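Local coordinates for oxalate--CoA ligase (Arabidopsis thaliana, PDB 5IE2), which is a member of the AMP-binding (ANL) enzyme superfamily, modelled here with adenosine-5'-triphosphate bound, at residues 11-22 / 31-39. Residues are numbered along the deposited sequence; the frame is centred on the assembly and turned at random.
Sequences ENVAKKFPDRRA and LTHARLHDL
The imidazole of H33 is sandwiched between two aliphatic groups of segment 11-22, both by CH-pi contact. A22 CB stands 3.4 Å from the ring centroid and only 2° off the normal, almost exactly over the middle of one face. V13 CG1 covers the opposite face less squarely, with H33 ND1 as its nearest ring atom. With CG anti to the carbonyl carbon (chi1 -79°), the H33 side chain is directed into this slot between helix 6-16 and strand 21-25. Beyond it, NE2 is hydrogen-bonded to the carbonyl of A230, which satisfies a buried nitrogen.

Three backbone bonds tie the segments together. A22 N donates to L31 O at 2.8 Å within the antiparallel hairpin 21-25/29-32, where R21 and T32 form a non-hydrogen-bonded pair. The other two reach the first turn of helix 33-50: the H33 amide nitrogen sits almost in line with the C=O of R20, though its N-H is bent, 151° at the hydrogen, and A34 N meets a lone pair of P18 O at 2.9 Å. T32 is the N-cap, its OG1 accepting from R35 N at 3.1 Å. One water, 2.7 Å from T32 OG1, donates to D19 OD1.

Van der Waals contacts continue between the helices, whose short axes run in broadly opposed directions and come within 8.7 Å at their closest. A14 CB packs on H37 CB, and the H37 ring extends past it to E11, with CE1 4.0 Å from E11 CA. In the turn, P18 CB rests on A34 CB.

The type I turn F17-R20 thus supplies carbonyl acceptors to two amides at the start of helix 33-50, while T32 caps its own helix at R35 N; the turn carbonyls P18 O and R20 O, the water at T32 and the buried wedge of H33 join the segments.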
loop_
_atom_site.group_PDB
_atom_site.type_symbol
_atom_site.label_atom_id
_atom_site.label_comp_id
_atom_site.label_asym_id
_atom_site.label_seq_id
_atom_site.Cartn_x
_atom_site.Cartn_y
_atom_site.Cartn_z
ATOM N N GLU A 11 20.666 -8.728 -5.302
ATOM C CA GLU A 11 21.830 -9.481 -5.794
ATOM C C GLU A 11 22.350 -10.456 -4.717
ATOM O O GLU A 11 22.665 -11.640 -4.998
ATOM C CB GLU A 11 22.978 -8.544 -6.213
ATOM C CG GLU A 11 24.171 -9.315 -6.681
ATOM C CD GLU A 11 25.338 -8.462 -7.138
ATOM O OE1 GLU A 11 25.415 -7.283 -6.738
ATOM O OE2 GLU A 11 26.204 -9.009 -7.873
ATOM N N ASN A 12 22.514 -9.942 -3.491
ATOM C CA ASN A 12 22.952 -10.817 -2.370
ATOM C C ASN A 12 21.981 -11.979 -2.129
ATOM O O ASN A 12 22.391 -13.104 -1.902
ATOM C CB ASN A 12 23.091 -10.022 -1.057
ATOM C CG ASN A 12 24.212 -9.028 -1.109
ATOM O OD1 ASN A 12 25.120 -9.130 -1.971
ATOM N ND2 ASN A 12 24.179 -8.051 -0.191
ATOM N N VAL A 13 20.679 -11.685 -2.193
ATOM C CA VAL A 13 19.663 -12.716 -2.049
ATOM C C VAL A 13 19.810 -13.800 -3.115
ATOM O O VAL A 13 19.751 -14.990 -2.790
ATOM C CB VAL A 13 18.210 -12.134 -2.124
ATOM C CG1 VAL A 13 17.139 -13.297 -2.202
ATOM C CG2 VAL A 13 17.906 -11.343 -0.868
ATOM N N ALA A 14 19.993 -13.388 -4.362
ATOM C CA ALA A 14 20.064 -14.372 -5.462
ATOM C C ALA A 14 21.287 -15.262 -5.285
ATOM O O ALA A 14 21.229 -16.489 -5.511
ATOM C CB ALA A 14 20.111 -13.686 -6.805
ATOM N N LYS A 15 22.403 -14.647 -4.905
ATOM C CA LYS A 15 23.588 -15.451 -4.611
ATOM C C LYS A 15 23.446 -16.414 -3.431
ATOM O O LYS A 15 24.010 -17.540 -3.461
ATOM C CB LYS A 15 24.779 -14.506 -4.360
ATOM C CG LYS A 15 25.303 -13.929 -5.670
ATOM C CD LYS A 15 26.450 -12.945 -5.389
ATOM C CE LYS A 15 26.975 -12.317 -6.682
ATOM N NZ LYS A 15 28.028 -11.259 -6.400
ATOM N N LYS A 16 22.748 -15.998 -2.377
ATOM C CA LYS A 16 22.598 -16.879 -1.220
ATOM C C LYS A 16 21.546 -18.011 -1.402
ATOM O O LYS A 16 21.713 -19.116 -0.868
ATOM C CB LYS A 16 22.237 -16.048 0.022
ATOM C CG LYS A 16 22.345 -16.871 1.306
ATOM C CD LYS A 16 22.098 -15.986 2.500
ATOM C CE LYS A 16 22.218 -16.772 3.812
ATOM N NZ LYS A 16 21.970 -15.827 4.940
ATOM N N PHE A 17 20.446 -17.692 -2.111
ATOM C CA PHE A 17 19.266 -18.557 -2.268
ATOM C C PHE A 17 18.898 -18.765 -3.737
ATOM O O PHE A 17 17.735 -18.596 -4.137
ATOM C CB PHE A 17 18.055 -17.953 -1.546
ATOM C CG PHE A 17 18.280 -17.756 -0.065
ATOM C CD1 PHE A 17 18.448 -18.871 0.761
ATOM C CD2 PHE A 17 18.268 -16.467 0.497
ATOM C CE1 PHE A 17 18.670 -18.736 2.146
ATOM C CE2 PHE A 17 18.480 -16.302 1.899
ATOM C CZ PHE A 17 18.643 -17.457 2.718
ATOM N N PRO A 18 19.875 -19.195 -4.549
ATOM C CA PRO A 18 19.578 -19.170 -5.989
ATOM C C PRO A 18 18.459 -20.100 -6.423
ATOM O O PRO A 18 17.775 -19.745 -7.390
ATOM C CB PRO A 18 20.933 -19.628 -6.652
ATOM C CG PRO A 18 21.640 -20.453 -5.536
ATOM C CD PRO A 18 21.248 -19.658 -4.248
ATOM N N ASP A 19 18.310 -21.252 -5.778
ATOM C CA ASP A 19 17.338 -22.230 -6.289
ATOM C C ASP A 19 16.037 -22.204 -5.430
ATOM O O ASP A 19 15.162 -23.063 -5.576
ATOM C CB ASP A 19 18.005 -23.651 -6.336
ATOM C CG ASP A 19 17.810 -24.411 -7.706
ATOM O OD1 ASP A 19 17.299 -23.840 -8.702
ATOM O OD2 ASP A 19 18.154 -25.631 -7.772
ATOM N N ARG A 20 15.878 -21.227 -4.534
ATOM C CA ARG A 20 14.600 -21.093 -3.821
ATOM C C ARG A 20 13.620 -20.384 -4.734
ATOM O O ARG A 20 14.022 -19.521 -5.538
ATOM C CB ARG A 20 14.771 -20.299 -2.523
ATOM C CG ARG A 20 15.726 -20.998 -1.540
ATOM C CD ARG A 20 15.352 -20.624 -0.131
ATOM N NE ARG A 20 13.929 -20.898 0.051
ATOM C CZ ARG A 20 13.422 -21.873 0.800
ATOM N NH1 ARG A 20 14.243 -22.652 1.492
ATOM N NH2 ARG A 20 12.078 -22.031 0.859
ATOM N N ARG A 21 12.330 -20.688 -4.578
ATOM C CA ARG A 21 11.320 -20.007 -5.359
ATOM C C ARG A 21 11.273 -18.504 -4.988
ATOM O O ARG A 21 11.333 -18.144 -3.796
ATOM C CB ARG A 21 9.948 -20.664 -5.114
ATOM C CG ARG A 21 8.834 -20.156 -6.048
ATOM C CD ARG A 21 7.628 -21.127 -6.019
ATOM N NE ARG A 21 7.042 -21.146 -4.694
ATOM C CZ ARG A 21 6.095 -20.287 -4.294
ATOM N NH1 ARG A 21 5.641 -19.326 -5.117
ATOM N NH2 ARG A 21 5.605 -20.403 -3.074
ATOM N N ALA A 22 11.141 -17.665 -6.027
ATOM C CA ALA A 22 10.992 -16.227 -5.862
ATOM C C ALA A 22 9.591 -15.749 -6.257
ATOM O O ALA A 22 8.971 -14.997 -5.519
ATOM C CB ALA A 22 12.056 -15.484 -6.703
ATOM N N LEU A 31 9.371 -18.993 -10.905
ATOM C CA LEU A 31 10.753 -18.551 -11.121
ATOM C C LEU A 31 11.534 -18.678 -9.829
ATOM O O LEU A 31 11.034 -18.288 -8.789
ATOM C CB LEU A 31 10.792 -17.091 -11.579
ATOM C CG LEU A 31 10.420 -16.786 -13.052
ATOM C CD1 LEU A 31 9.068 -17.296 -13.426
ATOM C CD2 LEU A 31 10.449 -15.259 -13.233
ATOM N N THR A 32 12.758 -19.187 -9.900
ATOM C CA THR A 32 13.668 -19.118 -8.745
ATOM C C THR A 32 14.336 -17.723 -8.611
ATOM O O THR A 32 14.261 -16.908 -9.514
ATOM C CB THR A 32 14.804 -20.134 -8.862
ATOM O OG1 THR A 32 15.570 -19.797 -10.025
ATOM C CG2 THR A 32 14.278 -21.570 -8.967
ATOM N N HIS A 33 14.998 -17.481 -7.488
ATOM C CA HIS A 33 15.721 -16.216 -7.317
ATOM C C HIS A 33 16.825 -16.062 -8.352
ATOM O O HIS A 33 17.007 -14.970 -8.867
ATOM C CB HIS A 33 16.280 -16.111 -5.874
ATOM C CG HIS A 33 15.214 -15.690 -4.893
ATOM N ND1 HIS A 33 14.867 -14.370 -4.723
ATOM C CD2 HIS A 33 14.367 -16.409 -4.112
ATOM C CE1 HIS A 33 13.861 -14.288 -3.869
ATOM N NE2 HIS A 33 13.559 -15.504 -3.457
ATOM N N ALA A 34 17.572 -17.122 -8.678
ATOM C CA ALA A 34 18.624 -16.940 -9.680
ATOM C C ALA A 34 18.062 -16.646 -11.065
ATOM O O ALA A 34 18.601 -15.825 -11.835
ATOM C CB ALA A 34 19.605 -18.194 -9.754
ATOM N N ARG A 35 16.977 -17.342 -11.407
ATOM C CA ARG A 35 16.386 -17.137 -12.707
ATOM C C ARG A 35 15.830 -15.698 -12.820
ATOM O O ARG A 35 15.979 -15.015 -13.842
ATOM C CB ARG A 35 15.276 -18.165 -12.912
ATOM C CG ARG A 35 14.422 -17.861 -14.100
ATOM C CD ARG A 35 15.137 -18.015 -15.482
ATOM N NE ARG A 35 14.106 -17.941 -16.541
ATOM C CZ ARG A 35 14.362 -17.748 -17.840
ATOM N NH1 ARG A 35 15.637 -17.645 -18.257
ATOM N NH2 ARG A 35 13.355 -17.671 -18.720
ATOM N N LEU A 36 15.146 -15.278 -11.771
ATOM C CA LEU A 36 14.535 -13.931 -11.786
ATOM C C LEU A 36 15.643 -12.884 -11.873
ATOM O O LEU A 36 15.562 -11.910 -12.643
ATOM C CB LEU A 36 13.679 -13.770 -10.529
ATOM C CG LEU A 36 13.141 -12.352 -10.278
ATOM C CD1 LEU A 36 12.317 -11.901 -11.467
ATOM C CD2 LEU A 36 12.329 -12.307 -8.931
ATOM N N HIS A 37 16.680 -13.078 -11.063
ATOM C CA HIS A 37 17.817 -12.168 -11.102
ATOM C C HIS A 37 18.408 -12.027 -12.503
ATOM O O HIS A 37 18.711 -10.912 -12.977
ATOM C CB HIS A 37 18.886 -12.644 -10.098
ATOM C CG HIS A 37 20.145 -11.842 -10.149
ATOM N ND1 HIS A 37 20.279 -10.624 -9.499
ATOM C CD2 HIS A 37 21.298 -12.036 -10.839
ATOM C CE1 HIS A 37 21.484 -10.126 -9.762
ATOM N NE2 HIS A 37 22.122 -10.968 -10.562
ATOM N N ASP A 38 18.602 -13.149 -13.193
ATOM C CA ASP A 38 19.147 -13.049 -14.522
ATOM C C ASP A 38 18.192 -12.467 -15.550
ATOM O O ASP A 38 18.654 -11.772 -16.452
ATOM C CB ASP A 38 19.652 -14.409 -14.987
ATOM C CG ASP A 38 20.976 -14.783 -14.300
ATOM O OD1 ASP A 38 21.665 -13.877 -13.709
ATOM O OD2 ASP A 38 21.320 -15.999 -14.309
ATOM N N LEU A 39 16.891 -12.726 -15.410
ATOM C CA LEU A 39 15.904 -12.155 -16.339
ATOM C C LEU A 39 15.955 -10.611 -16.186
ATOM O O LEU A 39 15.849 -9.859 -17.152
ATOM C CB LEU A 39 14.491 -12.651 -16.019
ATOM C CG LEU A 39 14.273 -14.068 -16.503
ATOM C CD1 LEU A 39 12.976 -14.612 -15.939
ATOM C CD2 LEU A 39 14.204 -14.020 -18.043
HETATM O O HOH W 1 17.532 -21.633 -10.308
#